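Local coordinates for protein acetylornithine aminotransferase (Aquifex aeolicus, PDB 2EH6) that catalyses the pyridoxal-phosphate-dependent transfer of an amino group from N(2)-acetyl-L-ornithine to 2-oxoglutarate, the aminotransferase step of arginine biosynthesis, as a homodimer, at residues N69-L75 / G272-C278; E74-L79 / G281-D286; K305-L309 / I368-R372. All blocks are in the same frame, centred on the assembly; numbering follows the deposited sequence.

Contact 1. Residues N69-L75 / G272-C278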
loop_
_atom_site.group_PDB
_atom_site.type_symbol
_atom_site.label_atom_id
_atom_site.label_comp_id
_atom_site.label_asym_id
_atom_site.label_seq_id
_atom_site.Cartn_x
_atom_site.Cartn_y
_atom_site.Cartn_z
ATOM N N ASN A 69 -1.359 18.248 5.692
ATOM C CA ASN A 69 -0.962 17.939 4.318
ATOM C C ASN A 69 -1.933 18.659 3.381
ATOM O O ASN A 69 -2.881 18.055 2.873
ATOM C CB ASN A 69 -1.025 16.425 4.057
ATOM C CG ASN A 69 0.127 15.666 4.694
ATOM O OD1 ASN A 69 0.837 14.930 4.014
ATOM N ND2 ASN A 69 0.308 15.831 6.003
ATOM N N PRO A 70 -1.709 19.962 3.138
ATOM C CA PRO A 70 -2.567 20.774 2.265
ATOM C C PRO A 70 -2.828 20.157 0.892
ATOM O O PRO A 70 -3.899 20.334 0.311
ATOM C CB PRO A 70 -1.806 22.096 2.172
ATOM C CG PRO A 70 -1.110 22.173 3.507
ATOM C CD PRO A 70 -0.589 20.765 3.662
ATOM N N TRP A 71 -1.838 19.446 0.364
ATOM C CA TRP A 71 -1.990 18.803 -0.938
ATOM C C TRP A 71 -3.091 17.746 -0.884
ATOM O O TRP A 71 -3.737 17.468 -1.894
ATOM C CB TRP A 71 -0.659 18.187 -1.372
ATOM C CG TRP A 71 0.069 17.520 -0.259
ATOM C CD1 TRP A 71 -0.120 16.249 0.201
ATOM C CD2 TRP A 71 1.086 18.100 0.565
ATOM N NE1 TRP A 71 0.718 16.002 1.259
ATOM C CE2 TRP A 71 1.469 17.121 1.505
ATOM C CE3 TRP A 71 1.714 19.355 0.598
ATOM C CZ2 TRP A 71 2.450 17.354 2.474
ATOM C CZ3 TRP A 71 2.694 19.589 1.563
ATOM C CH2 TRP A 71 3.051 18.590 2.488
ATOM N N GLN A 72 -3.299 17.152 0.288
ATOM C CA GLN A 72 -4.365 16.160 0.449
ATOM C C GLN A 72 -5.715 16.876 0.320
ATOM O O GLN A 72 -6.635 16.382 -0.334
ATOM C CB GLN A 72 -4.265 15.466 1.819
ATOM C CG GLN A 72 -3.320 14.258 1.839
ATOM C CD GLN A 72 -3.154 13.645 3.229
ATOM O OE1 GLN A 72 -4.128 13.426 3.952
ATOM N NE2 GLN A 72 -1.915 13.355 3.598
ATOM N N GLU A 73 -5.828 18.045 0.946
ATOM C CA GLU A 73 -7.065 18.825 0.874
ATOM C C GLU A 73 -7.418 19.152 -0.572
ATOM O O GLU A 73 -8.551 18.952 -0.998
ATOM C CB GLU A 73 -6.929 20.144 1.644
ATOM C CG GLU A 73 -6.976 20.024 3.148
ATOM C CD GLU A 73 -8.328 19.567 3.664
ATOM O OE1 GLU A 73 -9.333 19.687 2.927
ATOM O OE2 GLU A 73 -8.383 19.101 4.820
ATOM N N GLU A 74 -6.439 19.660 -1.320
ATOM C CA GLU A 74 -6.658 20.032 -2.714
ATOM C C GLU A 74 -7.143 18.888 -3.589
ATOM O O GLU A 74 -8.078 19.054 -4.369
ATOM C CB GLU A 74 -5.385 20.620 -3.335
ATOM C CG GLU A 74 -5.390 20.535 -4.862
ATOM C CD GLU A 74 -4.289 21.335 -5.530
ATOM O OE1 GLU A 74 -3.118 21.234 -5.096
ATOM O OE2 GLU A 74 -4.598 22.055 -6.507
ATOM N N LEU A 75 -6.498 17.730 -3.477
ATOM C CA LEU A 75 -6.891 16.581 -4.279
ATOM C C LEU A 75 -8.257 16.058 -3.838
ATOM O O LEU A 75 -9.101 15.725 -4.668
ATOM C CB LEU A 75 -5.839 15.471 -4.166
ATOM C CG LEU A 75 -6.102 14.228 -5.020
ATOM C CD1 LEU A 75 -6.301 14.641 -6.476
ATOM C CD2 LEU A 75 -4.935 13.250 -4.877
ATOM N N GLY A 272 0.398 7.213 3.093
ATOM C CA GLY A 272 -0.824 7.760 2.534
ATOM C C GLY A 272 -0.902 9.272 2.441
ATOM O O GLY A 272 -0.647 9.974 3.422
ATOM N N GLY A 273 -1.246 9.771 1.254
ATOM C CA GLY A 273 -1.391 11.206 1.058
ATOM C C GLY A 273 -0.115 12.028 1.032
ATOM O O GLY A 273 -0.135 13.230 1.305
ATOM N N ASN A 274 0.998 11.390 0.697
ATOM C CA ASN A 274 2.267 12.092 0.633
ATOM C C ASN A 274 2.160 13.106 -0.522
ATOM O O ASN A 274 1.354 12.937 -1.432
ATOM C CB ASN A 274 3.393 11.080 0.401
ATOM C CG ASN A 274 3.295 10.413 -0.940
ATOM O OD1 ASN A 274 3.628 11.015 -1.962
ATOM N ND2 ASN A 274 2.819 9.166 -0.957
ATOM N N PRO A 275 2.969 14.174 -0.492
ATOM C CA PRO A 275 2.915 15.188 -1.554
ATOM C C PRO A 275 3.223 14.734 -2.984
ATOM O O PRO A 275 2.757 15.351 -3.938
ATOM C CB PRO A 275 3.878 16.270 -1.052
ATOM C CG PRO A 275 4.848 15.501 -0.198
ATOM C CD PRO A 275 3.947 14.545 0.545
ATOM N N LEU A 276 3.985 13.656 -3.140
ATOM C CA LEU A 276 4.309 13.181 -4.481
ATOM C C LEU A 276 3.084 12.531 -5.126
ATOM O O LEU A 276 2.749 12.809 -6.278
ATOM C CB LEU A 276 5.464 12.181 -4.421
ATOM C CG LEU A 276 6.061 11.796 -5.778
ATOM C CD1 LEU A 276 6.722 13.017 -6.400
ATOM C CD2 LEU A 276 7.072 10.677 -5.602
ATOM N N ALA A 277 2.413 11.668 -4.374
ATOM C CA ALA A 277 1.221 10.988 -4.862
ATOM C C ALA A 277 0.103 11.993 -5.145
ATOM O O ALA A 277 -0.609 11.893 -6.151
ATOM C CB ALA A 277 0.747 9.966 -3.824
ATOM N N CYS A 278 -0.056 12.960 -4.255
ATOM C CA CYS A 278 -1.102 13.960 -4.429
ATOM C C CYS A 278 -0.837 14.892 -5.607
ATOM O O CYS A 278 -1.766 15.335 -6.273
ATOM C CB CYS A 278 -1.287 14.755 -3.137
ATOM S SG CYS A 278 -2.062 13.783 -1.795
#

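Contact 2. Residues E74-L79 / G281-D286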
loop_
_atom_site.group_PDB
_atom_site.type_symbol
_atom_site.label_atom_id
_atom_site.label_comp_id
_atom_site.label_asym_id
_atom_site.label_seq_id
_atom_site.Cartn_x
_atom_site.Cartn_y
_atom_site.Cartn_z
ATOM N N GLU A 74 -6.439 19.660 -1.320
ATOM C CA GLU A 74 -6.658 20.032 -2.714
ATOM C C GLU A 74 -7.143 18.888 -3.589
ATOM O O GLU A 74 -8.078 19.054 -4.369
ATOM C CB GLU A 74 -5.385 20.620 -3.335
ATOM C CG GLU A 74 -5.390 20.535 -4.862
ATOM C CD GLU A 74 -4.289 21.335 -5.530
ATOM O OE1 GLU A 74 -3.118 21.234 -5.096
ATOM O OE2 GLU A 74 -4.598 22.055 -6.507
ATOM N N LEU A 75 -6.498 17.730 -3.477
ATOM C CA LEU A 75 -6.891 16.581 -4.279
ATOM C C LEU A 75 -8.257 16.058 -3.838
ATOM O O LEU A 75 -9.101 15.725 -4.668
ATOM C CB LEU A 75 -5.839 15.471 -4.166
ATOM C CG LEU A 75 -6.102 14.228 -5.020
ATOM C CD1 LEU A 75 -6.301 14.641 -6.476
ATOM C CD2 LEU A 75 -4.935 13.250 -4.877
ATOM N N ALA A 76 -8.480 15.990 -2.529
ATOM C CA ALA A 76 -9.763 15.507 -2.014
ATOM C C ALA A 76 -10.898 16.363 -2.574
ATOM O O ALA A 76 -11.926 15.849 -3.011
ATOM C CB ALA A 76 -9.773 15.562 -0.488
ATOM N N HIS A 77 -10.695 17.675 -2.557
ATOM C CA HIS A 77 -11.686 18.620 -3.057
ATOM C C HIS A 77 -12.073 18.296 -4.500
ATOM O O HIS A 77 -13.252 18.302 -4.851
ATOM C CB HIS A 77 -11.120 20.040 -2.959
ATOM C CG HIS A 77 -12.097 21.115 -3.323
ATOM N ND1 HIS A 77 -13.337 20.837 -3.860
ATOM C CD2 HIS A 77 -12.019 22.464 -3.232
ATOM C CE1 HIS A 77 -13.979 21.970 -4.088
ATOM N NE2 HIS A 77 -13.202 22.971 -3.715
ATOM N N LYS A 78 -11.082 18.002 -5.338
ATOM C CA LYS A 78 -11.356 17.682 -6.731
ATOM C C LYS A 78 -12.107 16.363 -6.871
ATOM O O LYS A 78 -12.971 16.225 -7.737
ATOM C CB LYS A 78 -10.051 17.630 -7.532
ATOM C CG LYS A 78 -9.353 18.971 -7.652
ATOM C CD LYS A 78 -7.923 18.803 -8.147
ATOM C CE LYS A 78 -7.145 20.112 -8.061
ATOM N NZ LYS A 78 -7.683 21.145 -8.988
ATOM N N LEU A 79 -11.786 15.394 -6.019
ATOM C CA LEU A 79 -12.458 14.100 -6.078
ATOM C C LEU A 79 -13.894 14.198 -5.554
ATOM O O LEU A 79 -14.798 13.552 -6.074
ATOM C CB LEU A 79 -11.688 13.057 -5.263
ATOM C CG LEU A 79 -10.325 12.612 -5.810
ATOM C CD1 LEU A 79 -9.651 11.686 -4.808
ATOM C CD2 LEU A 79 -10.511 11.903 -7.146
ATOM N N GLY A 281 -1.905 12.832 -8.570
ATOM C CA GLY A 281 -3.352 12.750 -8.638
ATOM C C GLY A 281 -3.991 14.053 -9.082
ATOM O O GLY A 281 -4.971 14.046 -9.820
ATOM N N THR A 282 -3.445 15.175 -8.626
ATOM C CA THR A 282 -3.987 16.471 -8.999
ATOM C C THR A 282 -3.869 16.698 -10.502
ATOM O O THR A 282 -4.787 17.220 -11.139
ATOM C CB THR A 282 -3.266 17.608 -8.260
ATOM O OG1 THR A 282 -3.605 17.554 -6.870
ATOM C CG2 THR A 282 -3.678 18.957 -8.820
ATOM N N VAL A 283 -2.735 16.303 -11.072
ATOM C CA VAL A 283 -2.523 16.465 -12.502
ATOM C C VAL A 283 -3.456 15.542 -13.278
ATOM O O VAL A 283 -4.119 15.961 -14.229
ATOM C CB VAL A 283 -1.060 16.147 -12.897
ATOM C CG1 VAL A 283 -0.924 16.157 -14.406
ATOM C CG2 VAL A 283 -0.111 17.169 -12.281
ATOM N N VAL A 284 -3.510 14.282 -12.867
ATOM C CA VAL A 284 -4.356 13.301 -13.534
ATOM C C VAL A 284 -5.836 13.680 -13.501
ATOM O O VAL A 284 -6.529 13.611 -14.515
ATOM C CB VAL A 284 -4.181 11.906 -12.900
ATOM C CG1 VAL A 284 -5.209 10.938 -13.470
ATOM C CG2 VAL A 284 -2.767 11.397 -13.163
ATOM N N VAL A 285 -6.327 14.079 -12.338
ATOM C CA VAL A 285 -7.732 14.443 -12.237
ATOM C C VAL A 285 -8.097 15.609 -13.156
ATOM O O VAL A 285 -9.132 15.568 -13.820
ATOM C CB VAL A 285 -8.114 14.760 -10.779
ATOM C CG1 VAL A 285 -9.524 15.339 -10.722
ATOM C CG2 VAL A 285 -8.050 13.466 -9.951
ATOM N N ASP A 286 -7.253 16.633 -13.214
ATOM C CA ASP A 286 -7.536 17.771 -14.084
ATOM C C ASP A 286 -7.497 17.363 -15.552
ATOM O O ASP A 286 -8.378 17.732 -16.333
ATOM C CB ASP A 286 -6.532 18.905 -13.854
ATOM C CG ASP A 286 -6.729 19.599 -12.523
ATOM O OD1 ASP A 286 -7.825 19.463 -11.938
ATOM O OD2 ASP A 286 -5.791 20.291 -12.070
HETATM O O HOH W 1 -2.874 17.924 -4.214
HETATM O O HOH W 2 -4.894 22.650 -10.127
#

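Contact 3. Residues K305-L309 / I368-R372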
loop_
_atom_site.group_PDB
_atom_site.type_symbol
_atom_site.label_atom_id
_atom_site.label_comp_id
_atom_site.label_asym_id
_atom_site.label_seq_id
_atom_site.Cartn_x
_atom_site.Cartn_y
_atom_site.Cartn_z
ATOM N N LYS A 305 -14.997 -1.524 -33.664
ATOM C CA LYS A 305 -13.998 -2.207 -34.479
ATOM C C LYS A 305 -13.774 -3.624 -33.955
ATOM O O LYS A 305 -13.569 -4.557 -34.730
ATOM C CB LYS A 305 -12.677 -1.432 -34.469
ATOM C CG LYS A 305 -12.768 -0.041 -35.076
ATOM C CD LYS A 305 -13.274 -0.101 -36.513
ATOM C CE LYS A 305 -13.442 1.286 -37.100
ATOM N NZ LYS A 305 -13.867 1.247 -38.528
ATOM N N LEU A 306 -13.808 -3.778 -32.634
ATOM C CA LEU A 306 -13.627 -5.088 -32.024
ATOM C C LEU A 306 -14.766 -6.001 -32.452
ATOM O O LEU A 306 -14.553 -7.177 -32.748
ATOM C CB LEU A 306 -13.592 -4.969 -30.499
ATOM C CG LEU A 306 -12.320 -4.357 -29.901
ATOM C CD1 LEU A 306 -12.466 -4.229 -28.395
ATOM C CD2 LEU A 306 -11.123 -5.236 -30.244
ATOM N N LYS A 307 -15.981 -5.458 -32.481
ATOM C CA LYS A 307 -17.145 -6.235 -32.901
ATOM C C LYS A 307 -16.981 -6.639 -34.362
ATOM O O LYS A 307 -17.351 -7.744 -34.760
ATOM C CB LYS A 307 -18.426 -5.410 -32.747
ATOM C CG LYS A 307 -18.884 -5.202 -31.315
ATOM C CD LYS A 307 -20.081 -4.256 -31.258
ATOM C CE LYS A 307 -20.581 -4.080 -29.831
ATOM N NZ LYS A 307 -21.604 -3.002 -29.719
ATOM N N GLU A 308 -16.416 -5.733 -35.155
ATOM C CA GLU A 308 -16.202 -5.963 -36.578
ATOM C C GLU A 308 -15.290 -7.142 -36.894
ATOM O O GLU A 308 -15.415 -7.760 -37.951
ATOM C CB GLU A 308 -15.645 -4.699 -37.228
ATOM C CG GLU A 308 -16.708 -3.689 -37.617
ATOM C CD GLU A 308 -16.119 -2.343 -37.987
ATOM O OE1 GLU A 308 -15.050 -2.315 -38.636
ATOM O OE2 GLU A 308 -16.731 -1.314 -37.635
ATOM N N LEU A 309 -14.373 -7.453 -35.985
ATOM C CA LEU A 309 -13.462 -8.570 -36.199
ATOM C C LEU A 309 -14.240 -9.881 -36.285
ATOM O O LEU A 309 -13.802 -10.835 -36.930
ATOM C CB LEU A 309 -12.445 -8.648 -35.058
ATOM C CG LEU A 309 -11.487 -7.461 -34.906
ATOM C CD1 LEU A 309 -10.668 -7.631 -33.635
ATOM C CD2 LEU A 309 -10.575 -7.365 -36.125
ATOM N N ILE A 368 -6.113 -2.785 -33.843
ATOM C CA ILE A 368 -7.103 -3.611 -34.521
ATOM C C ILE A 368 -6.454 -4.431 -35.636
ATOM O O ILE A 368 -6.747 -5.611 -35.790
ATOM C CB ILE A 368 -8.235 -2.746 -35.113
ATOM C CG1 ILE A 368 -9.068 -2.140 -33.978
ATOM C CG2 ILE A 368 -9.107 -3.583 -36.043
ATOM C CD1 ILE A 368 -9.742 -3.172 -33.074
ATOM N N SER A 369 -5.566 -3.807 -36.400
ATOM C CA SER A 369 -4.887 -4.498 -37.489
ATOM C C SER A 369 -4.143 -5.725 -36.961
ATOM O O SER A 369 -4.249 -6.819 -37.519
ATOM C CB SER A 369 -3.906 -3.547 -38.183
ATOM O OG SER A 369 -3.338 -4.151 -39.333
ATOM N N VAL A 370 -3.392 -5.541 -35.880
ATOM C CA VAL A 370 -2.643 -6.637 -35.278
ATOM C C VAL A 370 -3.588 -7.745 -34.824
ATOM O O VAL A 370 -3.315 -8.931 -35.015
ATOM C CB VAL A 370 -1.827 -6.151 -34.066
ATOM C CG1 VAL A 370 -1.251 -7.341 -33.313
ATOM C CG2 VAL A 370 -0.709 -5.229 -34.535
ATOM N N LEU A 371 -4.701 -7.349 -34.217
ATOM C CA LEU A 371 -5.692 -8.308 -33.745
ATOM C C LEU A 371 -6.279 -9.098 -34.911
ATOM O O LEU A 371 -6.452 -10.315 -34.829
ATOM C CB LEU A 371 -6.807 -7.577 -32.994
ATOM C CG LEU A 371 -6.396 -6.970 -31.653
ATOM C CD1 LEU A 371 -7.554 -6.172 -31.069
ATOM C CD2 LEU A 371 -5.979 -8.078 -30.706
ATOM N N ARG A 372 -6.587 -8.396 -35.998
ATOM C CA ARG A 372 -7.150 -9.038 -37.178
ATOM C C ARG A 372 -6.183 -10.099 -37.699
ATOM O O ARG A 372 -6.598 -11.177 -38.125
ATOM C CB ARG A 372 -7.421 -7.995 -38.269
ATOM C CG ARG A 372 -8.106 -8.548 -39.522
ATOM C CD ARG A 372 -8.491 -7.428 -40.480
ATOM N NE ARG A 372 -9.346 -7.881 -41.583
ATOM C CZ ARG A 372 -8.917 -8.520 -42.671
ATOM N NH1 ARG A 372 -7.630 -8.799 -42.827
ATOM N NH2 ARG A 372 -9.782 -8.870 -43.617
#

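Contact 1. Residues N69-L75 / G272-C278
One backbone carbonyl takes two side-chain donors: Gly-273 O accepts from Gln-72 NE2 (2.9 Å, N-H...O angle 151°) and, more weakly, from Trp-71 NE1 (2.9 Å, 129°). NE1 of Trp-71 also gives a weak bond to Asn-69 OD1 at 3.0 Å, so its single hydrogen is shared. Gln-72 NE2 also hydrogen-bonds to Asn-65 OD1. Gly-273 has positive phi (72°), and an ideal CB there would lie 2.2 Å from Gln-72 NE2, a clash. Beyond the carbonyl, the helix starting at Pro-275 packs on the indole: Pro-275 CB lies 3.7 Å from the five-membered ring centroid of Trp-71, 16° off the normal, a CH-pi contact, while Cys-278 SG touches Trp-71 CD1 at 3.7 Å, at the ring edge. Asn-274 N-caps this helix, its OD1 accepting from Ala-277 N (2.8 Å). Gly-272, from its side-chain position, lies about 8 Å from a bound pyridoxal phosphate, and Phe-14 of the second subunit packs on Trp-71. Polar bonds thus hold the turn and apolar contacts the helix start, near the dimer interface.

Contact 2. Residues E74-L79 / G281-D286
Two helices of this class-III (fold type I) aminotransferase, 70-81 and 275-308, pack side by side here in nearly parallel N-to-C directions: the segment axes approach to 9.7 Å and cross at 24°. Along 281-286, Gly-281 comes first. An ideal CB on it would fall 2.8 Å from Leu-75 CD2, a clash, so the bare backbone makes room for the leucine, whose CD1 lies 3.5 Å from Gly-281 C. At Thr-282 the helices are closest in backbone terms, with its CA 5.5 Å from that of Leu-75. Thr-282 CG2 meets Lys-78 CE at 3.7 Å and Glu-74 OE2 at 4.0 Å; its OG1 bonds to the carbonyl of Cys-278 one turn back and receives a hydrogen bond from a water at 2.8 Å, which reaches Glu-74 OE1 only weakly at 3.4 Å. Val-285, one turn on from Gly-281, supplies the apolar filling: its CG2 contacts Leu-75 CD1 at 4.1 Å and Leu-79 CD2 at 4.0 Å, and its CG1 lies 4.0 Å from Lys-78 CB. Phe-91 of strand 87-92 touches Leu-75, and Phe-224 and Leu-243 touch Val-285, placing the buried edge of the pair against the large domain. Asp-286 ends the segment at the more exposed edge, where its OD1 and Lys-78 NZ form a salt bridge at 3.4 Å whose hydrogen bond is weak. A second water bridges the pair, donating to Asp-286 OD2 at 3.2 Å and accepting weakly from Lys-78 NZ at 3.4 Å.

Contact 3. Residues K305-L309 / I368-R372
This is an apolar helix-to-helix contact in the C-terminal part of the class-III aminotransferase fold, joining the end of the long helix 275-308 to the last helix, 361-374. Both helices lie against the seven-stranded mixed sheet that includes strands 313-317 and 350-353: Leu-306 touches Val-314 and Phe-353, and Leu-371 shares that Phe-353. The CA pairs Lys-305/Ile-368 at 7.0 Å and Leu-309/Arg-372 at 6.4 Å show that the two segments run in the same general direction, the second pair one turn beyond the first. No hydrogen bond or salt bridge links them, and the 257 Å² buried between them comes chiefly from aliphatic groups. Leu-309 and Ile-368 contribute most, 76 and 71 Å². On the sheet side, Leu-306 CD2 reaches both Ile-368 CD1 and Leu-371 CD1 at 3.8 Å. One turn later Leu-309 closes the row, with CD1 3.9 Å from Leu-371 CB and CD2 4.1 Å from Ile-368 CG2. Charged residues at the margin join through their aliphatic parts: Leu-309 CD2 lies 3.9 Å from Arg-372 CB, while Lys-305 starts toward the partner helix but turns its amine away, leaving a long salt bridge between its NZ and Glu-308 OE1 at 3.8 Å. What the lysine gives the interface is its root, where CB meets Ile-368 CD1 at 3.7 Å.

How the contacts relate
All three contacts use helix 275-308. Contacts 1 and 2 join its first turns, and in contact 1 the turn before it, to helix 70-81 and its N-cap position, share Glu-74 and Leu-75, and have centres 9 Å apart; contact 3 holds its far end against helix 361-374, its centre 41 Å from contact 1's and 35 Å from contact 2's. Contact 1 is buried (eight of nine touching residues); contacts 2 and 3 are partly buried (four of eight and two of six), each with one exposed residue. The chemistry shifts from side-chain bonds to a carbonyl and contacts on an indole, through a mixed apolar and charged interface with waters, to purely apolar cross-contacts.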